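Peptidoglycan-N-acetylglucosamine deacetylase BC_1960 (Bacillus cereus, PDB 4L1G) uses zinc to remove the acetyl group from N-acetylglucosamine residues of bacterial peptidoglycan, and also acts on soluble chitin and N-acetylchitooligomers. Local coordinates at residues T197-G202 and Q233-A238; N116-I121 and N158-Y163. All blocks are in the same frame, centred on the assembly; numbering follows the deposited sequence.

Contact 1: residues T197-G202 and Q233-A238; sequences TVDWKG and QGSVDA. With SO4 (sulfate ion), chain E.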
loop_
_atom_site.group_PDB
_atom_site.type_symbol
_atom_site.label_atom_id
_atom_site.label_comp_id
_atom_site.label_asym_id
_atom_site.label_seq_id
_atom_site.Cartn_x
_atom_site.Cartn_y
_atom_site.Cartn_z
ATOM N N THR A 197 -4.155 10.844 -2.580
ATOM C CA THR A 197 -4.808 11.214 -3.830
ATOM C C THR A 197 -6.303 11.437 -3.646
ATOM O O THR A 197 -6.963 11.956 -4.544
ATOM C CB THR A 197 -4.625 10.127 -4.910
ATOM O OG1 THR A 197 -5.301 8.928 -4.505
ATOM C CG2 THR A 197 -3.151 9.825 -5.133
ATOM N N VAL A 198 -6.818 11.053 -2.477
ATOM C CA VAL A 198 -8.261 11.002 -2.195
ATOM C C VAL A 198 -9.093 10.517 -3.390
ATOM O O VAL A 198 -10.165 11.049 -3.685
ATOM C CB VAL A 198 -8.825 12.333 -1.586
ATOM C CG1 VAL A 198 -8.183 12.613 -0.233
ATOM C CG2 VAL A 198 -8.638 13.524 -2.522
ATOM N N ASP A 199 -8.584 9.485 -4.061
ATOM C CA ASP A 199 -9.174 8.990 -5.301
ATOM C C ASP A 199 -10.532 8.316 -5.109
ATOM O O ASP A 199 -11.305 8.181 -6.060
ATOM C CB ASP A 199 -8.199 8.058 -6.033
ATOM C CG ASP A 199 -7.728 6.892 -5.176
ATOM O OD1 ASP A 199 -7.914 6.924 -3.943
ATOM O OD2 ASP A 199 -7.153 5.937 -5.741
ATOM N N TRP A 200 -10.824 7.910 -3.878
ATOM C CA TRP A 200 -12.094 7.264 -3.564
ATOM C C TRP A 200 -13.274 8.222 -3.722
ATOM O O TRP A 200 -14.419 7.790 -3.835
ATOM C CB TRP A 200 -12.065 6.691 -2.146
ATOM C CG TRP A 200 -11.686 7.701 -1.109
ATOM C CD1 TRP A 200 -10.426 8.003 -0.680
ATOM C CD2 TRP A 200 -12.575 8.549 -0.372
ATOM N NE1 TRP A 200 -10.475 8.985 0.279
ATOM C CE2 TRP A 200 -11.783 9.337 0.487
ATOM C CE3 TRP A 200 -13.963 8.717 -0.353
ATOM C CZ2 TRP A 200 -12.333 10.279 1.357
ATOM C CZ3 TRP A 200 -14.507 9.653 0.510
ATOM C CH2 TRP A 200 -13.693 10.422 1.353
ATOM N N LYS A 201 -12.986 9.522 -3.737
ATOM C CA LYS A 201 -14.017 10.539 -3.916
ATOM C C LYS A 201 -14.482 10.631 -5.366
ATOM O O LYS A 201 -15.415 11.367 -5.680
ATOM C CB LYS A 201 -13.514 11.908 -3.450
ATOM C CG LYS A 201 -13.285 12.020 -1.954
ATOM C CD LYS A 201 -12.924 13.445 -1.562
ATOM C CE LYS A 201 -12.772 13.583 -0.055
ATOM N NZ LYS A 201 -12.429 14.978 0.341
ATOM N N GLY A 202 -13.822 9.888 -6.247
ATOM C CA GLY A 202 -14.187 9.874 -7.650
ATOM C C GLY A 202 -13.661 11.075 -8.410
ATOM O O GLY A 202 -14.183 11.424 -9.470
ATOM N N GLN A 233 -11.770 4.965 -11.649
ATOM C CA GLN A 233 -11.263 4.940 -13.017
ATOM C C GLN A 233 -10.275 6.078 -13.276
ATOM O O GLN A 233 -9.245 5.884 -13.927
ATOM C CB GLN A 233 -12.406 4.984 -14.034
ATOM C CG GLN A 233 -11.937 4.925 -15.481
ATOM C CD GLN A 233 -11.023 3.742 -15.750
ATOM O OE1 GLN A 233 -11.389 2.590 -15.510
ATOM N NE2 GLN A 233 -9.822 4.022 -16.248
ATOM N N GLY A 234 -10.591 7.261 -12.758
ATOM C CA GLY A 234 -9.721 8.412 -12.902
ATOM C C GLY A 234 -8.402 8.186 -12.195
ATOM O O GLY A 234 -7.362 8.701 -12.612
ATOM N N SER A 235 -8.447 7.404 -11.121
ATOM C CA SER A 235 -7.249 7.073 -10.365
ATOM C C SER A 235 -6.330 6.192 -11.197
ATOM O O SER A 235 -5.108 6.344 -11.159
ATOM C CB SER A 235 -7.616 6.369 -9.060
ATOM O OG SER A 235 -6.493 6.268 -8.203
ATOM N N VAL A 236 -6.925 5.274 -11.952
ATOM C CA VAL A 236 -6.163 4.408 -12.836
ATOM C C VAL A 236 -5.567 5.229 -13.975
ATOM O O VAL A 236 -4.377 5.115 -14.278
ATOM C CB VAL A 236 -7.033 3.274 -13.412
ATOM C CG1 VAL A 236 -6.191 2.343 -14.268
ATOM C CG2 VAL A 236 -7.707 2.500 -12.289
ATOM N N ASP A 237 -6.397 6.069 -14.590
ATOM C CA ASP A 237 -5.957 6.924 -15.688
ATOM C C ASP A 237 -4.881 7.916 -15.257
ATOM O O ASP A 237 -4.045 8.322 -16.063
ATOM C CB ASP A 237 -7.141 7.684 -16.289
ATOM C CG ASP A 237 -8.154 6.767 -16.938
ATOM O OD1 ASP A 237 -9.351 7.123 -16.956
ATOM O OD2 ASP A 237 -7.756 5.689 -17.429
ATOM N N ALA A 238 -4.911 8.304 -13.985
ATOM C CA ALA A 238 -3.944 9.254 -13.443
ATOM C C ALA A 238 -2.514 8.743 -13.575
ATOM O O ALA A 238 -1.582 9.527 -13.731
ATOM C CB ALA A 238 -4.264 9.564 -11.987
HETATM S S SO4 E . -15.565 5.647 -11.950
HETATM O O1 SO4 E . -15.563 6.112 -13.335
HETATM O O2 SO4 E . -14.937 6.656 -11.100
HETATM O O3 SO4 E . -16.941 5.430 -11.507
HETATM O O4 SO4 E . -14.820 4.393 -11.855
#

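Contact 2: residues N116-I121 and N158-Y163; sequences NIVKRI and NRLAGY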
loop_
_atom_site.group_PDB
_atom_site.type_symbol
_atom_site.label_atom_id
_atom_site.label_comp_id
_atom_site.label_asym_id
_atom_site.label_seq_id
_atom_site.Cartn_x
_atom_site.Cartn_y
_atom_site.Cartn_z
ATOM N N ASN A 116 -6.519 -15.722 -7.753
ATOM C CA ASN A 116 -5.607 -15.712 -8.893
ATOM C C ASN A 116 -5.008 -14.336 -9.178
ATOM O O ASN A 116 -3.878 -14.227 -9.656
ATOM C CB ASN A 116 -6.308 -16.255 -10.138
ATOM C CG ASN A 116 -7.616 -15.547 -10.428
ATOM O OD1 ASN A 116 -8.308 -15.099 -9.513
ATOM N ND2 ASN A 116 -7.965 -15.447 -11.705
ATOM N N ILE A 117 -5.770 -13.288 -8.884
ATOM C CA ILE A 117 -5.303 -11.925 -9.097
ATOM C C ILE A 117 -4.223 -11.587 -8.074
ATOM O O ILE A 117 -3.292 -10.837 -8.363
ATOM C CB ILE A 117 -6.469 -10.920 -9.032
ATOM C CG1 ILE A 117 -7.527 -11.293 -10.072
ATOM C CG2 ILE A 117 -5.983 -9.499 -9.262
ATOM C CD1 ILE A 117 -8.686 -10.333 -10.142
ATOM N N VAL A 118 -4.346 -12.166 -6.883
ATOM C CA VAL A 118 -3.304 -12.062 -5.871
ATOM C C VAL A 118 -2.028 -12.708 -6.397
ATOM O O VAL A 118 -0.926 -12.185 -6.204
ATOM C CB VAL A 118 -3.715 -12.764 -4.563
ATOM C CG1 VAL A 118 -2.631 -12.605 -3.507
ATOM C CG2 VAL A 118 -5.041 -12.215 -4.057
ATOM N N LYS A 119 -2.185 -13.846 -7.070
ATOM C CA LYS A 119 -1.055 -14.551 -7.663
ATOM C C LYS A 119 -0.426 -13.740 -8.793
ATOM O O LYS A 119 0.792 -13.752 -8.963
ATOM C CB LYS A 119 -1.477 -15.933 -8.175
ATOM C CG LYS A 119 -1.919 -16.902 -7.082
ATOM C CD LYS A 119 -2.313 -18.254 -7.667
ATOM C CE LYS A 119 -2.684 -19.250 -6.580
ATOM N NZ LYS A 119 -3.120 -20.563 -7.144
ATOM N N ARG A 120 -1.256 -13.036 -9.560
ATOM C CA ARG A 120 -0.761 -12.228 -10.671
ATOM C C ARG A 120 0.103 -11.067 -10.182
ATOM O O ARG A 120 1.148 -10.777 -10.763
ATOM C CB ARG A 120 -1.913 -11.696 -11.528
ATOM C CG ARG A 120 -1.432 -10.937 -12.755
ATOM C CD ARG A 120 -2.557 -10.237 -13.504
ATOM N NE ARG A 120 -2.013 -9.285 -14.472
ATOM C CZ ARG A 120 -2.739 -8.428 -15.186
ATOM N NH1 ARG A 120 -4.059 -8.392 -15.051
ATOM N NH2 ARG A 120 -2.140 -7.603 -16.035
ATOM N N ILE A 121 -0.345 -10.411 -9.114
ATOM C CA ILE A 121 0.391 -9.313 -8.495
ATOM C C ILE A 121 1.802 -9.748 -8.110
ATOM O O ILE A 121 2.779 -9.060 -8.402
ATOM C CB ILE A 121 -0.333 -8.802 -7.229
ATOM C CG1 ILE A 121 -1.695 -8.206 -7.591
ATOM C CG2 ILE A 121 0.522 -7.780 -6.491
ATOM C CD1 ILE A 121 -2.536 -7.824 -6.388
ATOM N N ASN A 158 0.054 -15.656 2.457
ATOM C CA ASN A 158 1.191 -16.567 2.417
ATOM C C ASN A 158 0.927 -17.736 1.478
ATOM O O ASN A 158 1.796 -18.137 0.703
ATOM C CB ASN A 158 1.518 -17.087 3.818
ATOM C CG ASN A 158 2.705 -18.028 3.830
ATOM O OD1 ASN A 158 3.724 -17.768 3.193
ATOM N ND2 ASN A 158 2.572 -19.140 4.545
ATOM N N ARG A 159 -0.286 -18.270 1.549
ATOM C CA ARG A 159 -0.673 -19.412 0.733
ATOM C C ARG A 159 -0.743 -19.049 -0.750
ATOM O O ARG A 159 -0.385 -19.850 -1.612
ATOM C CB ARG A 159 -2.017 -19.967 1.215
ATOM C CG ARG A 159 -2.485 -21.214 0.484
ATOM C CD ARG A 159 -3.736 -21.790 1.128
ATOM N NE ARG A 159 -4.776 -20.778 1.299
ATOM C CZ ARG A 159 -5.659 -20.448 0.361
ATOM N NH1 ARG A 159 -5.629 -21.052 -0.822
ATOM N NH2 ARG A 159 -6.569 -19.514 0.603
ATOM N N LEU A 160 -1.195 -17.833 -1.040
ATOM C CA LEU A 160 -1.377 -17.394 -2.419
ATOM C C LEU A 160 -0.109 -16.802 -3.029
ATOM O O LEU A 160 0.196 -17.047 -4.195
ATOM C CB LEU A 160 -2.520 -16.381 -2.510
ATOM C CG LEU A 160 -3.910 -16.898 -2.144
ATOM C CD1 LEU A 160 -4.935 -15.777 -2.189
ATOM C CD2 LEU A 160 -4.310 -18.034 -3.071
ATOM N N ALA A 161 0.629 -16.025 -2.241
ATOM C CA ALA A 161 1.792 -15.303 -2.754
ATOM C C ALA A 161 3.100 -16.066 -2.580
ATOM O O ALA A 161 4.057 -15.837 -3.314
ATOM C CB ALA A 161 1.893 -13.926 -2.110
ATOM N N GLY A 162 3.142 -16.966 -1.603
ATOM C CA GLY A 162 4.330 -17.767 -1.371
ATOM C C GLY A 162 5.239 -17.204 -0.295
ATOM O O GLY A 162 6.341 -17.708 -0.080
ATOM N N TYR A 163 4.780 -16.154 0.377
ATOM C CA TYR A 163 5.515 -15.587 1.502
ATOM C C TYR A 163 4.575 -14.831 2.435
ATOM O O TYR A 163 3.510 -14.380 2.021
ATOM C CB TYR A 163 6.640 -14.665 1.015
ATOM C CG TYR A 163 6.167 -13.418 0.296
ATOM C CD1 TYR A 163 5.879 -13.444 -1.064
ATOM C CD2 TYR A 163 6.016 -12.215 0.974
ATOM C CE1 TYR A 163 5.449 -12.308 -1.728
ATOM C CE2 TYR A 163 5.586 -11.069 0.318
ATOM C CZ TYR A 163 5.304 -11.122 -1.033
ATOM O OH TYR A 163 4.879 -9.987 -1.690
#

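Contact 1: residues T197-G202 and Q233-A238
Two first torsions set up the pairing of Asp199 with Ser235. The carboxylate of Asp199 is tucked between its own backbone N and carbonyl carbon (chi1 56°), while the hydroxyl of Ser235 swings opposite its backbone N (chi1 -169°), and each group is thereby presented to the other. Ser235 OG donates to Asp199 OD2 at 2.6 Å, using the anti lone pair of OD2, the one facing away from OD1. Behind this bond the two methylenes lie close, with Asp199 CB 3.5 Å from Ser235 CB. The buried interface is small and rests on this single polar pair, which joins the loop after strand 195-196 to the first turn of helix 233-248.

Ser235 OG and Asp199 OD2 each have a further partner on strand 221-225: Ser235 OG also bonds to Gln224 NE2, and Asp199 OD2 to the backbone N of His225, the predicted proton donor. Within the loop, the turn is closed by Gly202 N bonding to Asp199 O at 3.0 Å. At the start of the helix, the backbone N of Gln233 reaches O4 of a sulfate ion at 3.1 Å; this ion, probably from the crystallisation liquor, is also bonded to His231 ND1.

The side chain of Asp199 approaches that of His225 to about 3 Å, an arrangement consistent with the aspartate-histidine pairing of NodB-type polysaccharide deacetylases. Ser235 is then a second-shell residue: its hydroxyl shares with the His225 backbone N the task of holding OD2, and these bonds would together limit rotation of the carboxylate beside the predicted proton donor.

Contact 2: residues N116-I121 and N158-Y163
Leu160 meets Val118 and Lys119 where two outer helices of the barrel-like NodB homology fold come together, helix 115-123 and the last turn of helix 143-161. It is apolar helix packing, with the side chains of Val118 and Leu160 crossing at about a right angle. Val118 CG1 touches Leu160 CB at 3.9 Å, and Val118 CG2 lies against Leu160 CD1 at 4.0 Å, so both branches of the valine bear on the leucine. The other leucine methyl serves the more exposed neighbour: Leu160 CD2 is 4.1 Å from Lys119 CE. That meeting depends on the lysine chain being fully extended beyond CG (chi2 -180°, chi3 177°), which carries its methylenes across the leucine, again at about a right angle, with NZ continuing beyond. Nearer the backbone, Lys119 CG rests 3.6 Å from Leu160 O.

A second shell holds these groups in place. Val118 is backed by Leu106 and Ile128, from strands 103-106 and 127-130, and by the loop residue Pro83; Ala161 packs on the same Ile128, so one strand residue supports both helices. On another side of helix 115-123, Arg120 forms salt bridges with Glu124 and with Asp93 of helix 89-97.

Past Leu160 the chain leaves the helix at Gly162, whose positive phi of 96° suits glycine, and then turns to place Tyr163. The tyrosine OH is hydrogen-bonded to the backbone N of Ile128, and its ring makes a cation-pi contact with Lys264. The last turn itself is closed by Gly162 N, which bonds to Asn158 O at 2.9 Å.

Overall arrangement
The two contacts illustrate how chemistry follows position in a single catalytic domain. Their centres lie 25 Å apart, they do not touch, and they use different elements, contact 2 closing along the chain before contact 1 opens. Both touching residues of contact 1 are buried, yet it is the smaller and polar one: a directed hydrogen bond ties a loop to a helix start beside the predicted proton donor. Contact 2 is only partly buried and larger, joining two helices through undirected apolar packing that grades into a solvent-exposed lysine, with Val118 about 11 Å from the zinc ligand His131 by side chain. A defined donor and lone pair mark the first, packing of aliphatic groups the second.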